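Local coordinates for uncharacterized protein (Corynebacterium diphtheriae NCTC 13129, PDB 3B4Q) that is of unknown function but belongs to the family of resuscitation-promoting factor Rpf1 C-terminal domains and folds into a compact, mostly helical domain, at residues F69-A72 and N73-N76. Residues are numbered along the deposited sequence; the frame is centred on the assembly and turned at random.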
loop_
_atom_site.group_PDB
_atom_site.type_symbol
_atom_site.label_atom_id
_atom_site.label_comp_id
_atom_site.label_asym_id
_atom_site.label_seq_id
_atom_site.Cartn_x
_atom_site.Cartn_y
_atom_site.Cartn_z
ATOM N N PHE A 69 7.521 3.469 8.843
ATOM C CA PHE A 69 7.652 3.442 7.374
ATOM C C PHE A 69 6.465 4.089 6.613
ATOM O O PHE A 69 6.620 4.642 5.523
ATOM C CB PHE A 69 7.948 2.050 6.889
ATOM C CG PHE A 69 9.387 1.623 7.113
ATOM C CD1 PHE A 69 10.451 2.481 6.792
ATOM C CD2 PHE A 69 9.683 0.365 7.635
ATOM C CE1 PHE A 69 11.803 2.084 6.979
ATOM C CE2 PHE A 69 11.007 -0.035 7.827
ATOM C CZ PHE A 69 12.071 0.833 7.509
ATOM N N TYR A 70 5.281 4.027 7.205
ATOM C CA TYR A 70 4.142 4.771 6.680
ATOM C C TYR A 70 4.448 6.267 6.730
ATOM O O TYR A 70 4.318 6.966 5.735
ATOM C CB TYR A 70 2.892 4.423 7.494
ATOM C CG TYR A 70 1.661 5.245 7.183
ATOM C CD1 TYR A 70 1.027 5.167 5.941
ATOM C CD2 TYR A 70 1.093 6.063 8.162
ATOM C CE1 TYR A 70 -0.119 5.930 5.680
ATOM C CE2 TYR A 70 -0.051 6.785 7.919
ATOM C CZ TYR A 70 -0.652 6.730 6.683
ATOM O OH TYR A 70 -1.800 7.461 6.416
ATOM N N GLN A 71 4.871 6.752 7.895
ATOM C CA GLN A 71 5.106 8.204 8.023
ATOM C C GLN A 71 6.284 8.664 7.157
ATOM O O GLN A 71 6.324 9.812 6.686
ATOM C CB GLN A 71 5.305 8.616 9.482
ATOM C CG GLN A 71 4.079 8.308 10.350
ATOM C CD GLN A 71 2.818 9.132 10.022
ATOM O OE1 GLN A 71 2.851 10.085 9.227
ATOM N NE2 GLN A 71 1.697 8.763 10.650
ATOM N N ALA A 72 7.232 7.766 6.939
ATOM C CA ALA A 72 8.380 8.115 6.116
ATOM C C ALA A 72 8.095 8.046 4.620
ATOM O O ALA A 72 8.932 8.435 3.825
ATOM C CB ALA A 72 9.579 7.261 6.481
ATOM N N ASN A 73 6.948 7.479 4.218
ATOM C CA ASN A 73 6.650 7.270 2.815
ATOM C C ASN A 73 5.203 7.571 2.451
ATOM O O ASN A 73 4.584 6.830 1.666
ATOM C CB ASN A 73 6.958 5.801 2.475
ATOM C CG ASN A 73 8.427 5.488 2.565
ATOM O OD1 ASN A 73 9.211 5.796 1.645
ATOM N ND2 ASN A 73 8.815 4.875 3.666
ATOM N N ARG A 74 4.671 8.672 2.963
ATOM C CA ARG A 74 3.235 8.938 2.848
ATOM C C ARG A 74 2.815 9.121 1.389
ATOM O O ARG A 74 1.686 8.815 1.056
ATOM C CB ARG A 74 2.838 10.170 3.688
ATOM C CG ARG A 74 2.990 9.964 5.186
ATOM C CD ARG A 74 1.865 9.098 5.754
ATOM N NE ARG A 74 0.533 9.634 5.444
ATOM C CZ ARG A 74 -0.155 10.439 6.254
ATOM N NH1 ARG A 74 0.357 10.810 7.435
ATOM N NH2 ARG A 74 -1.359 10.884 5.876
ATOM N N THR A 75 3.715 9.614 0.532
ATOM C CA THR A 75 3.334 9.981 -0.845
ATOM C C THR A 75 4.090 9.147 -1.857
ATOM O O THR A 75 3.967 9.341 -3.073
ATOM C CB THR A 75 3.574 11.502 -1.160
ATOM O OG1 THR A 75 4.977 11.734 -1.289
ATOM C CG2 THR A 75 3.031 12.377 -0.074
ATOM N N ASN A 76 4.879 8.198 -1.354
ATOM C CA ASN A 76 5.785 7.463 -2.195
ATOM C C ASN A 76 5.421 5.973 -2.140
ATOM O O ASN A 76 5.859 5.243 -1.231
ATOM C CB ASN A 76 7.233 7.707 -1.711
ATOM C CG ASN A 76 8.262 6.880 -2.454
ATOM O OD1 ASN A 76 7.971 6.136 -3.427
ATOM N ND2 ASN A 76 9.522 6.990 -1.970
HETATM O O HOH W 1 6.378 10.799 4.194
#
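Phe69 O receives the side-chain amide of Asn73, ND2 standing 2.9 Å from that oxygen in the carbonyl plane and on a lone pair. The hydrogen bond is nearly straight (164°), and the acceptor lies almost in the plane of the amide. With Asn73 CG beside its own backbone N (chi1 -67°), the side chain folds back along the helix it follows. Asn73 N in turn donates to Tyr70 O at 3.1 Å, from well above the carbonyl plane. The contact joins helix 64-72 to the loop that leads to helix 77-83, with Asn76 at the N-cap of the latter. A water links the two segments, donating to Gln71 O and accepting from Arg74 N. Bends at chi2 and chi3 carry Arg74 back over Tyr70: CD sits above the ring centre, 3.6 Å from the centroid, in a CH-pi contact, and the guanidinium runs on nearly parallel to the ring plane (10°), passing over the hydroxyl end. That hydroxyl is hydrogen-bonded to Asp45 of helix 39-56. At the guanidinium edge, and nearly in its plane, Arg74 NH1 donates a hydrogen bond to Gln71 OE1 at 3.2 Å, the two planes steeply inclined, while Gln71 NE2 is hydrogen-bonded to Glu67.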